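Local coordinates for cell surface protein (Faecalibacterium prausnitzii A2-165, PDB 4GT6) that is of unknown function but carries BspA-type leucine-rich repeats on the bacterial cell surface, where it probably binds other proteins, at residues 192-197 with 214-219; 208-213 with 222-227. One frame throughout, in Å; residues are numbered along the deposited sequence.

Contact 1. Residues 192-197 with 214-219. With EDO (1,2-ethanediol), chain F.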
# COMPACT_ATOMS: atom_id res chain seq x y z
N LYS A 192 9.25 11.70 -13.58
CA LYS A 192 8.02 11.63 -14.38
C LYS A 192 6.77 11.24 -13.59
O LYS A 192 5.69 11.14 -14.18
CB LYS A 192 8.22 10.67 -15.55
CG LYS A 192 9.06 11.34 -16.66
CD LYS A 192 9.75 10.35 -17.59
CE LYS A 192 8.85 9.28 -18.17
NZ LYS A 192 8.74 9.39 -19.64
N VAL A 193 6.87 11.05 -12.27
CA VAL A 193 5.68 10.69 -11.50
C VAL A 193 4.68 11.88 -11.47
O VAL A 193 5.02 12.98 -10.98
CB VAL A 193 6.05 10.20 -10.08
CG1 VAL A 193 4.77 10.02 -9.24
CG2 VAL A 193 6.83 8.87 -10.17
N THR A 194 3.46 11.66 -11.97
CA THR A 194 2.42 12.70 -11.97
C THR A 194 1.20 12.27 -11.15
O THR A 194 0.25 13.06 -11.00
CB THR A 194 2.00 13.11 -13.39
OG1 THR A 194 1.51 11.94 -14.06
CG2 THR A 194 3.14 13.80 -14.17
N ARG A 195 1.22 11.03 -10.63
CA ARG A 195 0.14 10.53 -9.78
C ARG A 195 0.69 9.60 -8.72
O ARG A 195 1.43 8.67 -9.02
CB ARG A 195 -0.95 9.81 -10.61
CG ARG A 195 -2.03 9.13 -9.74
CD ARG A 195 -3.25 8.71 -10.54
NE ARG A 195 -2.95 7.59 -11.44
CZ ARG A 195 -2.76 7.70 -12.75
NH1 ARG A 195 -2.85 8.88 -13.34
NH2 ARG A 195 -2.46 6.63 -13.47
N ILE A 196 0.29 9.84 -7.48
CA ILE A 196 0.57 8.93 -6.36
C ILE A 196 -0.78 8.69 -5.72
O ILE A 196 -1.40 9.64 -5.22
CB ILE A 196 1.65 9.41 -5.34
CG1 ILE A 196 3.01 9.70 -6.03
CG2 ILE A 196 1.79 8.36 -4.21
CD1 ILE A 196 4.19 10.07 -5.08
N GLY A 197 -1.26 7.45 -5.78
CA GLY A 197 -2.58 7.10 -5.28
C GLY A 197 -2.67 7.13 -3.77
O GLY A 197 -1.65 7.06 -3.08
N SER A 214 10.25 14.77 -8.86
CA SER A 214 8.96 15.09 -9.45
C SER A 214 8.46 16.46 -9.03
O SER A 214 8.37 16.73 -7.82
CB SER A 214 7.92 14.04 -9.05
OG SER A 214 6.62 14.48 -9.41
N GLU A 215 8.07 17.31 -10.01
CA GLU A 215 7.52 18.63 -9.71
C GLU A 215 6.10 18.48 -9.13
O GLU A 215 5.67 19.34 -8.34
CB GLU A 215 7.51 19.53 -10.95
CG GLU A 215 8.90 19.95 -11.39
CD GLU A 215 9.55 21.09 -10.61
OE1 GLU A 215 8.86 22.08 -10.30
OE2 GLU A 215 10.77 20.99 -10.34
N SER A 216 5.37 17.39 -9.48
CA SER A 216 4.02 17.15 -8.95
C SER A 216 4.06 16.61 -7.54
O SER A 216 3.09 16.79 -6.79
CB SER A 216 3.27 16.14 -9.82
OG SER A 216 2.96 16.71 -11.08
N TYR A 217 5.15 15.91 -7.18
CA TYR A 217 5.24 15.30 -5.85
C TYR A 217 6.58 15.65 -5.24
O TYR A 217 7.46 14.80 -5.12
CB TYR A 217 5.02 13.76 -5.92
CG TYR A 217 3.58 13.43 -6.23
CD1 TYR A 217 2.64 13.28 -5.21
CD2 TYR A 217 3.12 13.37 -7.54
CE1 TYR A 217 1.30 13.01 -5.49
CE2 TYR A 217 1.78 13.16 -7.84
CZ TYR A 217 0.88 12.96 -6.81
OH TYR A 217 -0.43 12.74 -7.13
N PRO A 218 6.77 16.93 -4.87
CA PRO A 218 8.08 17.33 -4.33
C PRO A 218 8.33 16.84 -2.92
O PRO A 218 7.40 16.61 -2.13
CB PRO A 218 8.02 18.87 -4.37
CG PRO A 218 6.56 19.19 -4.16
CD PRO A 218 5.83 18.08 -4.93
N ALA A 219 9.61 16.67 -2.58
CA ALA A 219 10.00 16.36 -1.22
C ALA A 219 10.53 17.67 -0.66
O ALA A 219 11.48 18.24 -1.20
CB ALA A 219 11.04 15.23 -1.17
C1 EDO F . -0.96 9.38 -0.96
O1 EDO F . -1.74 8.97 0.20
C2 EDO F . -1.87 10.18 -1.94
O2 EDO F . -1.16 10.99 -2.89
O HOH W 1 5.36 16.22 -12.18
O HOH W 2 0.22 15.69 -11.22
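Tyr217 meets Ile196 through two similar first torsions: its CG stands anti to its own carbonyl carbon (chi1 -70°), and CG1 of Ile196 is likewise anti to the carbonyl carbon of Ile196. CG1 of the isoleucine thereby comes over the middle of the ring, 3.6 Å from the centroid of the Tyr217 ring and almost on its normal, a CH-pi contact. CD1 of Ile196 reaches the CG end of the ring, 3.6 Å from CD1 of Tyr217, so that the two side chains run past each other in opposite directions. Isoleucine suits the place because its unbranched ethyl arm lets it lay CB, CG1 and CD1 along one aromatic face.

The rim of the ring lies against backbone: CE2 of Tyr217 is 3.5 Å from O of Thr194, in the ring plane. The Val193 side chain adds CG1 beside CD2 of Tyr217. At the far end OH of Tyr217 accepts a hydrogen bond of 3.0 Å from N of Ile196, and it is also hydrogen-bonded to OE1 of Glu226; the two bonds hold the hydroxyl end in place, while the packing on face and rim hinders turning of the ring.

Ser214 has OG anti to its backbone N (chi1 170°) and gives a 2.7 Å hydrogen bond to O of Val193, within the carbonyl plane. The same OG accepts from N of Tyr217, an ST motif, with a weaker bond from N of Ser216; one hydroxyl can donate to one segment and accept from its own. Nearby, a water bridges O of Thr194 and OG of Ser216.

The phenol oxygen thus takes the N-H of Ile196 and the serine hydroxyl the C=O of Val193, so these buried residues have backbone polar groups met while the ring packs on Ile196.

Contact 2. Residues 208-213 with 222-227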
# COMPACT_ATOMS: atom_id res chain seq x y z
N SER A 208 12.65 6.78 6.89
CA SER A 208 13.32 7.93 7.51
C SER A 208 13.60 9.05 6.52
O SER A 208 13.58 10.21 6.92
CB SER A 208 14.61 7.52 8.22
OG SER A 208 15.55 6.95 7.32
N THR A 209 13.87 8.72 5.23
CA THR A 209 14.18 9.75 4.24
C THR A 209 13.34 9.61 2.99
O THR A 209 12.96 8.51 2.59
CB THR A 209 15.68 9.75 3.89
OG1 THR A 209 16.09 8.43 3.59
CG2 THR A 209 16.55 10.33 5.01
N ILE A 210 13.02 10.76 2.39
CA ILE A 210 12.22 10.89 1.18
C ILE A 210 12.92 11.86 0.26
O ILE A 210 13.24 12.99 0.67
CB ILE A 210 10.78 11.40 1.52
CG1 ILE A 210 10.05 10.47 2.53
CG2 ILE A 210 9.95 11.62 0.23
CD1 ILE A 210 8.76 11.03 3.08
N THR A 211 13.16 11.45 -0.98
CA THR A 211 13.73 12.34 -2.00
C THR A 211 12.82 12.28 -3.21
O THR A 211 12.08 11.31 -3.39
CB THR A 211 15.21 12.00 -2.36
OG1 THR A 211 15.28 10.66 -2.88
CG2 THR A 211 16.17 12.19 -1.18
N SER A 212 12.85 13.33 -4.03
CA SER A 212 11.98 13.34 -5.20
C SER A 212 12.53 14.26 -6.29
O SER A 212 13.03 15.33 -5.98
CB SER A 212 10.58 13.81 -4.81
OG SER A 212 9.77 13.95 -5.97
N ASP A 213 12.36 13.85 -7.56
CA ASP A 213 12.71 14.66 -8.72
C ASP A 213 11.42 15.13 -9.41
O ASP A 213 11.49 15.77 -10.45
CB ASP A 213 13.57 13.86 -9.71
CG ASP A 213 14.93 13.47 -9.20
OD1 ASP A 213 15.49 14.22 -8.38
OD2 ASP A 213 15.42 12.41 -9.58
N ASN A 222 12.22 17.08 3.65
CA ASN A 222 12.11 15.63 3.90
C ASN A 222 10.65 15.18 4.22
O ASN A 222 10.42 14.35 5.09
CB ASN A 222 13.06 15.21 5.04
CG ASN A 222 13.22 13.71 5.14
OD1 ASN A 222 13.06 13.00 4.17
ND2 ASN A 222 13.53 13.21 6.32
N VAL A 223 9.68 15.75 3.53
CA VAL A 223 8.27 15.39 3.68
C VAL A 223 7.73 15.32 2.27
O VAL A 223 8.07 16.17 1.46
CB VAL A 223 7.50 16.42 4.57
CG1 VAL A 223 6.01 16.11 4.62
CG2 VAL A 223 8.07 16.47 5.99
N LEU A 224 6.89 14.29 1.97
CA LEU A 224 6.37 14.19 0.61
C LEU A 224 5.03 14.90 0.49
O LEU A 224 4.14 14.69 1.31
CB LEU A 224 6.20 12.70 0.21
CG LEU A 224 5.88 12.43 -1.27
CD1 LEU A 224 7.02 12.90 -2.21
CD2 LEU A 224 5.62 10.92 -1.47
N TYR A 225 4.90 15.70 -0.56
CA TYR A 225 3.69 16.46 -0.87
C TYR A 225 3.20 16.14 -2.26
O TYR A 225 3.97 15.68 -3.11
CB TYR A 225 3.96 17.99 -0.81
CG TYR A 225 4.34 18.48 0.58
CD1 TYR A 225 5.66 18.49 1.00
CD2 TYR A 225 3.36 18.90 1.48
CE1 TYR A 225 6.01 18.87 2.30
CE2 TYR A 225 3.69 19.31 2.77
CZ TYR A 225 5.02 19.30 3.17
OH TYR A 225 5.36 19.68 4.45
N GLU A 226 1.94 16.47 -2.51
CA GLU A 226 1.31 16.50 -3.84
C GLU A 226 1.06 17.97 -4.13
O GLU A 226 0.40 18.63 -3.33
CB GLU A 226 -0.00 15.71 -3.86
CG GLU A 226 -0.74 15.82 -5.20
CD GLU A 226 -2.01 15.02 -5.19
OE1 GLU A 226 -1.94 13.78 -5.32
OE2 GLU A 226 -3.07 15.61 -4.88
N LYS A 227 1.57 18.47 -5.24
CA LYS A 227 1.35 19.85 -5.59
C LYS A 227 0.33 19.92 -6.70
O LYS A 227 0.52 19.30 -7.74
CB LYS A 227 2.67 20.52 -6.00
CG LYS A 227 2.51 22.02 -6.24
CD LYS A 227 3.80 22.65 -6.71
CE LYS A 227 3.61 24.14 -6.93
NZ LYS A 227 4.84 24.76 -7.47
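Ile210 and Asn222 bring the two segments to 5.5 Å between their CA atoms, where strand 209-212 is extended and Asn222 has phi/psi of 58/39°, a left-handed conformation that asparagine tolerates better than most residues. The amide of Asn222 then does the work of a neighbouring strand. Its ND2 donates to O of Ser208 over 3.1 Å, nearly straight at 169° and close to the amide plane, while its OD1 accepts from N of Ile210 at 2.9 Å. One side chain thus pairs with the C=O and N-H on the two sides of Thr209, as a carboxamide with both a donor and an acceptor can. An alanine in place of Asn222 would probably leave O of Ser208 and N of Ile210 without these mates, and the end of the strand less firmly tied to the turn.

Beyond the amide the contact is apolar. CG2 of Ile210, anti to the backbone N, packs 3.9 Å from CB of Leu224, and the two side chains cross at about a right angle; both are buried, and branched aliphatic residues fill such repeat interiors well.

Strand 209-212 pairs in parallel with 186-189, whose Ile189 also touches Leu224, and strand 224-227 is the outer strand of another sheet, antiparallel to 233-237, from which Ile236 packs on Leu224.

In the fold
The two contacts interleave along the chain, in the order 192-197, 208-213, 214-219, 222-227, and their centres are about 9 Å apart. Tyr217 joins them directly: its ring and hydroxyl belong to contact 1, while its carbonyl O probably hydrogen-bonds OG of Ser212 in contact 2. Contact 1 starts from strand 195-196, the last of a three-strand parallel sheet, whereas contact 2 joins strand 209-212, paired with 186-189, to strand 224-227 at the border of the four-strand sheet that follows. Together they are consistent with packing of one turn of the leucine-rich repeat solenoid on the next, between the three-strand and four-strand sheets.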